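Local coordinates for protein putative adhesin (Bacteroides thetaiotaomicron, PDB 4QDG) that is a putative outer-membrane lipoprotein of the FimB/Mfa2 fimbrillin family, binds magnesium, and probably acts in cell adhesion as part of a bacterial pilus, at residues C37-V42 with T52-G57; S16-Y21 with N64-L69; F78-G83 with G142-M147. All coordinates share one frame; numbering follows the deposited sequence. Where two conformers were deposited one is given.

Contact 1 of 3, residues C37-V42 with T52-G57. With MG (magnesium ion), chain C.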
loop_
_atom_site.group_PDB
_atom_site.type_symbol
_atom_site.label_atom_id
_atom_site.label_comp_id
_atom_site.label_asym_id
_atom_site.label_seq_id
_atom_site.Cartn_x
_atom_site.Cartn_y
_atom_site.Cartn_z
ATOM N N CYS A 37 -14.109 -3.988 -4.199
ATOM C CA CYS A 37 -14.317 -3.926 -5.642
ATOM C C CYS A 37 -13.204 -4.689 -6.327
ATOM O O CYS A 37 -12.043 -4.593 -5.947
ATOM C CB CYS A 37 -14.440 -2.493 -6.157
ATOM S SG CYS A 37 -12.992 -1.447 -5.826
ATOM N N LEU A 38 -13.578 -5.508 -7.298
ATOM C CA LEU A 38 -12.636 -6.370 -7.963
ATOM C C LEU A 38 -12.689 -6.201 -9.476
ATOM O O LEU A 38 -13.764 -6.148 -10.057
ATOM C CB LEU A 38 -12.983 -7.811 -7.540
ATOM C CG LEU A 38 -12.209 -8.980 -8.133
ATOM C CD1 LEU A 38 -10.719 -8.941 -7.731
ATOM C CD2 LEU A 38 -12.850 -10.254 -7.699
ATOM N N THR A 39 -11.510 -6.102 -10.094
ATOM C CA THR A 39 -11.349 -6.013 -11.531
ATOM C C THR A 39 -10.561 -7.236 -11.921
ATOM O O THR A 39 -9.416 -7.383 -11.499
ATOM C CB THR A 39 -10.663 -4.686 -11.952
ATOM O OG1 THR A 39 -11.440 -3.573 -11.523
ATOM C CG2 THR A 39 -10.448 -4.593 -13.468
ATOM N N LEU A 40 -11.153 -8.107 -12.721
ATOM C CA LEU A 40 -10.477 -9.332 -13.171
ATOM C C LEU A 40 -10.286 -9.263 -14.705
ATOM O O LEU A 40 -11.251 -9.100 -15.453
ATOM C CB LEU A 40 -11.284 -10.581 -12.726
ATOM C CG LEU A 40 -10.705 -11.988 -12.982
ATOM C CD1 LEU A 40 -10.897 -12.428 -14.438
ATOM C CD2 LEU A 40 -9.267 -12.155 -12.470
ATOM N N LEU A 41 -9.037 -9.383 -15.152
ATOM C CA LEU A 41 -8.671 -9.320 -16.571
ATOM C C LEU A 41 -8.242 -10.680 -17.079
ATOM O O LEU A 41 -7.517 -11.395 -16.383
ATOM C CB LEU A 41 -7.546 -8.302 -16.798
ATOM C CG LEU A 41 -7.831 -6.886 -16.328
ATOM C CD1 LEU A 41 -6.567 -6.212 -15.948
ATOM C CD2 LEU A 41 -8.555 -6.096 -17.373
ATOM N N VAL A 42 -8.712 -11.042 -18.286
ATOM C CA VAL A 42 -8.454 -12.327 -18.920
ATOM C C VAL A 42 -7.571 -12.099 -20.128
ATOM O O VAL A 42 -7.915 -11.307 -20.999
ATOM C CB VAL A 42 -9.770 -13.098 -19.317
ATOM C CG1 VAL A 42 -9.458 -14.513 -19.826
ATOM C CG2 VAL A 42 -10.774 -13.156 -18.164
ATOM N N THR A 52 -12.821 -8.688 -19.452
ATOM C CA THR A 52 -12.793 -8.023 -18.152
ATOM C C THR A 52 -14.086 -8.336 -17.396
ATOM O O THR A 52 -15.175 -8.322 -17.974
ATOM C CB THR A 52 -12.588 -6.499 -18.293
ATOM O OG1 THR A 52 -11.434 -6.241 -19.093
ATOM C CG2 THR A 52 -12.442 -5.800 -16.957
ATOM N N ARG A 53 -13.938 -8.623 -16.108
ATOM C CA ARG A 53 -15.040 -8.871 -15.179
ATOM C C ARG A 53 -14.897 -7.914 -14.010
ATOM O O ARG A 53 -13.818 -7.836 -13.413
ATOM C CB ARG A 53 -15.054 -10.332 -14.688
ATOM C CG ARG A 53 -15.505 -11.359 -15.718
ATOM C CD ARG A 53 -17.015 -11.585 -15.752
ATOM N NE ARG A 53 -17.387 -12.580 -16.761
ATOM C CZ ARG A 53 -17.501 -12.325 -18.060
ATOM N NH1 ARG A 53 -17.293 -11.101 -18.525
ATOM N NH2 ARG A 53 -17.835 -13.292 -18.903
ATOM N N ILE A 54 -15.944 -7.162 -13.705
ATOM C CA ILE A 54 -15.900 -6.215 -12.604
ATOM C C ILE A 54 -16.917 -6.642 -11.548
ATOM O O ILE A 54 -18.059 -6.915 -11.891
ATOM C CB ILE A 54 -16.100 -4.769 -13.133
ATOM C CG1 ILE A 54 -14.767 -4.270 -13.749
ATOM C CG2 ILE A 54 -16.570 -3.808 -12.019
ATOM C CD1 ILE A 54 -14.921 -3.446 -14.966
ATOM N N VAL A 55 -16.486 -6.740 -10.272
ATOM C CA VAL A 55 -17.374 -7.128 -9.164
ATOM C C VAL A 55 -17.327 -6.040 -8.069
ATOM O O VAL A 55 -16.259 -5.786 -7.521
ATOM C CB VAL A 55 -17.058 -8.530 -8.580
ATOM C CG1 VAL A 55 -18.109 -8.939 -7.559
ATOM C CG2 VAL A 55 -16.951 -9.576 -9.678
ATOM N N THR A 56 -18.487 -5.432 -7.741
ATOM C CA THR A 56 -18.591 -4.360 -6.742
ATOM C C THR A 56 -19.602 -4.664 -5.619
ATOM O O THR A 56 -19.631 -3.935 -4.621
ATOM C CB THR A 56 -18.969 -3.028 -7.416
ATOM O OG1 THR A 56 -20.082 -3.223 -8.291
ATOM C CG2 THR A 56 -17.793 -2.382 -8.157
ATOM N N GLY A 57 -20.377 -5.737 -5.767
ATOM C CA GLY A 57 -21.408 -6.135 -4.812
ATOM C C GLY A 57 -20.987 -6.663 -3.450
ATOM O O GLY A 57 -19.810 -6.632 -3.091
HETATM MG MG MG C . -13.319 0.016 -3.715
#
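Leu38 and Leu40 are paired with Val55 and Arg53 by four backbone hydrogen bonds, and this ladder is the tight part of the contact. Leu38 N lies 2.7 Å from Val55 O. Leu40 N lies 2.8 Å from Arg53 O, in a nearly straight bond with an N-H...O angle of 171°. Two carbonyls have a second, weaker partner: Leu38 O accepts a hydrogen bond from Val55 N and also a CA-H...O contact from Ile54 CA at 3.3 Å. Leu40 O does the same with Arg53 N and Thr52 CA.

The two strands run antiparallel, with 167° between their directions. They are the arms of a beta hairpin made of strands 38-44 and 49-55. Strand 75-82 bonds to the other edge of strand 38-44, through Leu41 with Val79 and Thr39 with Tyr81. Leu38 and Leu40 face the interior and pack on Phe19, and Leu40 also on Leu17 and Met67. Arg53 starts on this same face, with its base near Leu40, but the end of its side chain leads away to solvent. In one of its two conformers NH1 forms a salt bridge with Asp51.

The other face carries Thr39, Leu41, Thr52 and Ile54. Leu41 CD2 lies beside Thr52 OG1 at 3.4 Å, the two side chains pointing the same way. That hydroxyl has its polar partner elsewhere, in Tyr49 OH. Ile54 is exposed, and its CG1 comes no nearer to Thr39 OG1 than 4.1 Å.

Beyond the ladder, Cys37 CB touches Thr56 CG2 at 3.9 Å. The Cys37 sulfur sits between the backbone N and the carbonyl carbon (chi1 59°). SG binds the magnesium ion at 2.6 Å, and Asp36, Cys86 and His124 complete the protein ligands.

Contact 2 of 3, residues S16-Y21 with N64-L69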
loop_
_atom_site.group_PDB
_atom_site.type_symbol
_atom_site.label_atom_id
_atom_site.label_comp_id
_atom_site.label_asym_id
_atom_site.label_seq_id
_atom_site.Cartn_x
_atom_site.Cartn_y
_atom_site.Cartn_z
ATOM N N SER A 16 -12.816 -21.421 -12.391
ATOM C CA SER A 16 -13.510 -20.983 -11.190
ATOM C C SER A 16 -12.449 -20.369 -10.291
ATOM O O SER A 16 -11.589 -21.073 -9.763
ATOM C CB SER A 16 -14.249 -22.135 -10.523
ATOM O OG SER A 16 -14.784 -21.693 -9.287
ATOM N N LEU A 17 -12.468 -19.057 -10.159
ATOM C CA LEU A 17 -11.420 -18.366 -9.421
ATOM C C LEU A 17 -11.803 -17.938 -8.040
ATOM O O LEU A 17 -12.855 -17.347 -7.841
ATOM C CB LEU A 17 -10.931 -17.132 -10.196
ATOM C CG LEU A 17 -10.442 -17.378 -11.613
ATOM C CD1 LEU A 17 -10.019 -16.068 -12.262
ATOM C CD2 LEU A 17 -9.300 -18.388 -11.636
ATOM N N ARG A 18 -10.890 -18.191 -7.097
ATOM C CA ARG A 18 -10.944 -17.742 -5.702
ATOM C C ARG A 18 -9.962 -16.578 -5.587
ATOM O O ARG A 18 -8.922 -16.577 -6.264
ATOM C CB ARG A 18 -10.598 -18.890 -4.721
ATOM C CG ARG A 18 -10.593 -18.475 -3.239
ATOM C CD ARG A 18 -10.364 -19.635 -2.293
ATOM N NE ARG A 18 -10.589 -19.228 -0.906
ATOM C CZ ARG A 18 -9.761 -19.478 0.108
ATOM N NH1 ARG A 18 -8.629 -20.150 -0.097
ATOM N NH2 ARG A 18 -10.051 -19.051 1.332
ATOM N N PHE A 19 -10.324 -15.558 -4.810
ATOM C CA PHE A 19 -9.471 -14.393 -4.603
ATOM C C PHE A 19 -9.123 -14.275 -3.123
ATOM O O PHE A 19 -10.023 -14.237 -2.282
ATOM C CB PHE A 19 -10.140 -13.125 -5.133
ATOM C CG PHE A 19 -10.482 -13.204 -6.594
ATOM C CD1 PHE A 19 -11.702 -13.726 -7.016
ATOM C CD2 PHE A 19 -9.585 -12.761 -7.562
ATOM C CE1 PHE A 19 -12.005 -13.834 -8.378
ATOM C CE2 PHE A 19 -9.902 -12.860 -8.922
ATOM C CZ PHE A 19 -11.106 -13.406 -9.317
ATOM N N ILE A 20 -7.833 -14.321 -2.791
ATOM C CA ILE A 20 -7.414 -14.221 -1.380
ATOM C C ILE A 20 -6.412 -13.075 -1.185
ATOM O O ILE A 20 -5.723 -12.684 -2.130
ATOM C CB ILE A 20 -6.861 -15.562 -0.804
ATOM C CG1 ILE A 20 -5.460 -15.906 -1.318
ATOM C CG2 ILE A 20 -7.852 -16.714 -1.045
ATOM C CD1 ILE A 20 -4.685 -16.916 -0.461
ATOM N N TYR A 21 -6.371 -12.525 0.049
ATOM C CA TYR A 21 -5.399 -11.517 0.484
ATOM C C TYR A 21 -4.875 -11.973 1.855
ATOM O O TYR A 21 -5.419 -11.604 2.894
ATOM C CB TYR A 21 -5.963 -10.073 0.473
ATOM C CG TYR A 21 -5.153 -9.073 1.286
ATOM C CD1 TYR A 21 -3.796 -8.858 1.025
ATOM C CD2 TYR A 21 -5.725 -8.393 2.363
ATOM C CE1 TYR A 21 -3.036 -7.976 1.808
ATOM C CE2 TYR A 21 -4.980 -7.500 3.136
ATOM C CZ TYR A 21 -3.639 -7.286 2.847
ATOM O OH TYR A 21 -2.926 -6.391 3.616
ATOM N N ASN A 64 -16.941 -17.727 0.657
ATOM C CA ASN A 64 -17.223 -18.817 -0.280
ATOM C C ASN A 64 -17.344 -18.313 -1.738
ATOM O O ASN A 64 -17.618 -19.118 -2.623
ATOM C CB ASN A 64 -18.502 -19.587 0.122
ATOM C CG ASN A 64 -18.397 -20.358 1.427
ATOM O OD1 ASN A 64 -17.409 -21.066 1.700
ATOM N ND2 ASN A 64 -19.450 -20.274 2.246
ATOM N N TYR A 65 -17.153 -16.994 -1.987
ATOM C CA TYR A 65 -17.219 -16.389 -3.318
ATOM C C TYR A 65 -16.191 -16.969 -4.277
ATOM O O TYR A 65 -15.010 -17.105 -3.939
ATOM C CB TYR A 65 -17.015 -14.838 -3.273
ATOM C CG TYR A 65 -16.890 -14.195 -4.644
ATOM C CD1 TYR A 65 -17.952 -14.211 -5.543
ATOM C CD2 TYR A 65 -15.676 -13.664 -5.079
ATOM C CE1 TYR A 65 -17.819 -13.697 -6.833
ATOM C CE2 TYR A 65 -15.534 -13.137 -6.368
ATOM C CZ TYR A 65 -16.613 -13.149 -7.237
ATOM O OH TYR A 65 -16.498 -12.641 -8.507
ATOM N N ARG A 66 -16.668 -17.292 -5.486
ATOM C CA ARG A 66 -15.866 -17.800 -6.603
ATOM C C ARG A 66 -16.335 -17.163 -7.890
ATOM O O ARG A 66 -17.524 -16.923 -8.053
ATOM C CB ARG A 66 -15.935 -19.338 -6.742
ATOM C CG ARG A 66 -15.498 -20.152 -5.526
ATOM C CD ARG A 66 -14.039 -20.036 -5.156
ATOM N NE ARG A 66 -13.746 -20.884 -4.005
ATOM C CZ ARG A 66 -13.782 -20.486 -2.739
ATOM N NH1 ARG A 66 -14.056 -19.218 -2.437
ATOM N NH2 ARG A 66 -13.519 -21.343 -1.764
HETATM N N MSE A 67 -15.432 -16.872 -8.792
HETATM C CA MSE A 67 -15.812 -16.305 -10.066
HETATM C C MSE A 67 -15.787 -17.409 -11.106
HETATM O O MSE A 67 -14.717 -17.916 -11.447
HETATM C CB MSE A 67 -14.898 -15.142 -10.473
HETATM C CG MSE A 67 -15.385 -14.447 -11.740
HETATM SE SE MSE A 67 -14.113 -13.164 -12.406
HETATM C CE MSE A 67 -14.390 -11.770 -11.026
ATOM N N LYS A 68 -16.977 -17.778 -11.610
ATOM C CA LYS A 68 -17.137 -18.782 -12.640
ATOM C C LYS A 68 -16.950 -18.123 -13.991
ATOM O O LYS A 68 -17.620 -17.131 -14.286
ATOM C CB LYS A 68 -18.515 -19.416 -12.505
ATOM C CG LYS A 68 -18.826 -20.508 -13.506
ATOM C CD LYS A 68 -20.273 -21.027 -13.305
ATOM C CE LYS A 68 -21.351 -20.131 -13.887
ATOM N NZ LYS A 68 -21.400 -20.209 -15.373
ATOM N N LEU A 69 -16.006 -18.630 -14.795
ATOM C CA LEU A 69 -15.770 -18.092 -16.122
ATOM C C LEU A 69 -15.915 -19.165 -17.167
ATOM O O LEU A 69 -15.128 -20.111 -17.189
ATOM C CB LEU A 69 -14.384 -17.412 -16.262
ATOM C CG LEU A 69 -14.126 -16.127 -15.483
ATOM C CD1 LEU A 69 -12.637 -15.772 -15.499
ATOM C CD2 LEU A 69 -14.901 -14.972 -16.061
HETATM O O HOH W 1 -12.876 -15.467 -3.525
#
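Arg66, Met67 and Leu17 lose the most surface here. Leu17 and Met67 form an antiparallel hydrogen-bonded pair. Leu17 N meets Met67 O at 2.8 Å, and Met67 N returns to Leu17 O. Their side chains share the inner face. Leu17 CD1 reaches Leu69 CD1 at 4.2 Å. Met67, a selenomethionine, sets its CB at the edge of the Phe19 ring, in the ring plane, 3.8 Å from CE1. Its CE turns back to Phe19 CZ at 4.0 Å.

Arg66 works on the outer side. In one of its two conformers the chain bends at chi2 (-66°), which brings CD to Arg18 CB. Its guanidinium then has Arg18 CD over the centre of one face, 3.6 Å from CZ. The two arginines lie side by side and point the same way, with their guanidinium planes 48° apart. Arg66 NH1 donates to Tyr65 O at 2.8 Å, in its own plane but from above the carbonyl plane, and also bonds to Glu63 O.

Beyond the Leu17-Met67 pair the backbones part. A water bridges them, accepting from Phe19 N and donating to Tyr65 O at 2.7 Å. Strand 15-20 lies between strand 67-70, antiparallel, and strand 140-159, parallel: a mixed pairing.

In that conformer the arginine charges are close, so the contact probably gains from methylene packing and the carbonyls holding Arg66, rather than from charge attraction.

Contact 3 of 3, residues F78-G83 with G142-M147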
loop_
_atom_site.group_PDB
_atom_site.type_symbol
_atom_site.label_atom_id
_atom_site.label_comp_id
_atom_site.label_asym_id
_atom_site.label_seq_id
_atom_site.Cartn_x
_atom_site.Cartn_y
_atom_site.Cartn_z
ATOM N N PHE A 78 -4.608 -14.606 -15.788
ATOM C CA PHE A 78 -5.570 -13.723 -15.140
ATOM C C PHE A 78 -4.900 -12.686 -14.282
ATOM O O PHE A 78 -3.984 -13.017 -13.542
ATOM C CB PHE A 78 -6.519 -14.548 -14.264
ATOM C CG PHE A 78 -7.281 -15.592 -15.033
ATOM C CD1 PHE A 78 -8.475 -15.270 -15.682
ATOM C CD2 PHE A 78 -6.827 -16.908 -15.080
ATOM C CE1 PHE A 78 -9.188 -16.244 -16.387
ATOM C CE2 PHE A 78 -7.554 -17.883 -15.765
ATOM C CZ PHE A 78 -8.725 -17.544 -16.421
ATOM N N VAL A 79 -5.361 -11.442 -14.354
ATOM C CA VAL A 79 -4.825 -10.364 -13.533
ATOM C C VAL A 79 -5.965 -9.808 -12.728
ATOM O O VAL A 79 -7.001 -9.485 -13.294
ATOM C CB VAL A 79 -4.060 -9.266 -14.349
ATOM C CG1 VAL A 79 -3.495 -8.197 -13.422
ATOM C CG2 VAL A 79 -2.931 -9.878 -15.182
ATOM N N ALA A 80 -5.794 -9.725 -11.403
ATOM C CA ALA A 80 -6.816 -9.160 -10.510
ATOM C C ALA A 80 -6.346 -7.876 -9.871
ATOM O O ALA A 80 -5.174 -7.748 -9.472
ATOM C CB ALA A 80 -7.197 -10.150 -9.414
ATOM N N TYR A 81 -7.279 -6.914 -9.786
ATOM C CA TYR A 81 -7.049 -5.652 -9.094
ATOM C C TYR A 81 -8.132 -5.435 -8.109
ATOM O O TYR A 81 -9.289 -5.685 -8.422
ATOM C CB TYR A 81 -6.985 -4.443 -10.036
ATOM C CG TYR A 81 -5.728 -4.351 -10.870
ATOM C CD1 TYR A 81 -4.562 -3.792 -10.355
ATOM C CD2 TYR A 81 -5.717 -4.770 -12.189
ATOM C CE1 TYR A 81 -3.409 -3.680 -11.131
ATOM C CE2 TYR A 81 -4.580 -4.641 -12.982
ATOM C CZ TYR A 81 -3.430 -4.088 -12.452
ATOM O OH TYR A 81 -2.321 -3.984 -13.245
ATOM N N GLY A 82 -7.753 -4.962 -6.933
ATOM C CA GLY A 82 -8.679 -4.563 -5.890
ATOM C C GLY A 82 -8.549 -3.066 -5.693
ATOM O O GLY A 82 -7.438 -2.539 -5.700
ATOM N N GLY A 83 -9.674 -2.365 -5.575
ATOM C CA GLY A 83 -9.657 -0.925 -5.346
ATOM C C GLY A 83 -9.554 -0.034 -6.563
ATOM O O GLY A 83 -9.245 1.148 -6.426
ATOM N N GLY A 142 -8.712 -22.316 -9.306
ATOM C CA GLY A 142 -7.484 -21.560 -9.127
ATOM C C GLY A 142 -7.664 -20.417 -8.159
ATOM O O GLY A 142 -8.748 -19.846 -8.071
ATOM N N THR A 143 -6.602 -20.081 -7.431
ATOM C CA THR A 143 -6.620 -19.006 -6.443
ATOM C C THR A 143 -5.675 -17.886 -6.846
ATOM O O THR A 143 -4.497 -18.126 -7.112
ATOM C CB THR A 143 -6.271 -19.547 -5.042
ATOM O OG1 THR A 143 -7.246 -20.511 -4.679
ATOM C CG2 THR A 143 -6.187 -18.446 -3.974
ATOM N N VAL A 144 -6.216 -16.659 -6.878
ATOM C CA VAL A 144 -5.450 -15.456 -7.166
ATOM C C VAL A 144 -5.063 -14.875 -5.823
ATOM O O VAL A 144 -5.927 -14.411 -5.066
ATOM C CB VAL A 144 -6.176 -14.426 -8.057
ATOM C CG1 VAL A 144 -5.224 -13.275 -8.394
ATOM C CG2 VAL A 144 -6.735 -15.081 -9.334
ATOM N N GLU A 145 -3.776 -14.995 -5.505
ATOM C CA GLU A 145 -3.192 -14.527 -4.266
ATOM C C GLU A 145 -2.799 -13.077 -4.458
ATOM O O GLU A 145 -2.009 -12.748 -5.344
ATOM C CB GLU A 145 -1.998 -15.406 -3.868
ATOM C CG GLU A 145 -2.331 -16.888 -3.857
ATOM C CD GLU A 145 -1.269 -17.775 -3.241
ATOM O OE1 GLU A 145 -0.566 -17.312 -2.311
ATOM O OE2 GLU A 145 -1.199 -18.962 -3.637
HETATM N N MSE A 146 -3.417 -12.196 -3.671
HETATM C CA MSE A 146 -3.214 -10.775 -3.854
HETATM C C MSE A 146 -2.393 -10.091 -2.766
HETATM O O MSE A 146 -2.291 -10.583 -1.636
HETATM C CB MSE A 146 -4.559 -10.107 -4.004
HETATM C CG MSE A 146 -5.272 -10.635 -5.243
HETATM SE SE MSE A 146 -6.993 -9.921 -5.361
HETATM C CE MSE A 146 -6.535 -8.188 -6.171
HETATM N N MSE A 147 -1.781 -8.951 -3.150
HETATM C CA MSE A 147 -1.004 -8.134 -2.233
HETATM C C MSE A 147 -1.564 -6.728 -2.189
HETATM O O MSE A 147 -2.262 -6.340 -3.102
HETATM C CB MSE A 147 0.488 -8.127 -2.569
HETATM C CG MSE A 147 0.842 -7.460 -3.894
HETATM SE SE MSE A 147 2.733 -7.008 -3.898
HETATM C CE MSE A 147 2.536 -5.363 -3.163
#
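Met146 meets Ala80 and Gly82 with the far end of its side chain. The residue is a selenomethionine. From CB the chain leaves the backbone of strand 140-159 with CG anti to the carbonyl carbon (chi1 -62°). CB itself is still remote, and CG comes only to about 4.6 Å from Ala80 CB. SE follows in an extended step and lies 4.1 Å from Ala80 CB. The chain then bends at chi3 (82°), and this puts CE against the facing backbone. CE is 3.5 Å from Gly82 N, and Ala80 O and Tyr81 C are close to it too. It also touches Ala80 CB. Gly82 has no side chain, and the methyl rests on its bare backbone.

Val144 enters beside it. Its CG1 is anti to the backbone N and meets Ala80 CB at 3.8 Å. The small Ala80 methyl is thus touched by two longer side chains.

The two strands are not paired here. Ala80 CA and Val144 CA stand 7.3 Å apart, and no backbone bond joins the segments. Strand 127-137 pairs with both strands instead, and its Leu131 and Tyr127 pack on Val144 and Met146. The contact therefore packs across the interior between strand 75-82 and strand 140-159. All five touching residues are buried.

The chemistry is purely van der Waals packing, which implies cohesion by fit and by exclusion of water rather than by directed bonds.

Contact 3 is fully buried, while contacts 1 and 2 are partly buried; in contact 1 residues 37-42 are buried and residues 52-57 are the more exposed. Contacts 1 and 2 are antiparallel strand pairings built on backbone hydrogen bonds. Contact 3 has no bond between its segments and relies on apolar packing of side chains on side chains and backbone. The elements interlock: strand 38-44 of contact 1 bonds to strand 75-82 of contact 3, and strand 15-20 of contact 2 to strand 140-159 of contact 3. Contacts 1 and 2 meet where Val55 CG2 packs on Met67 CE. Leu69 of contact 2 packs on Phe78. Only contact 1 contains a metal ligand; contact 2 sets two arginines side by side.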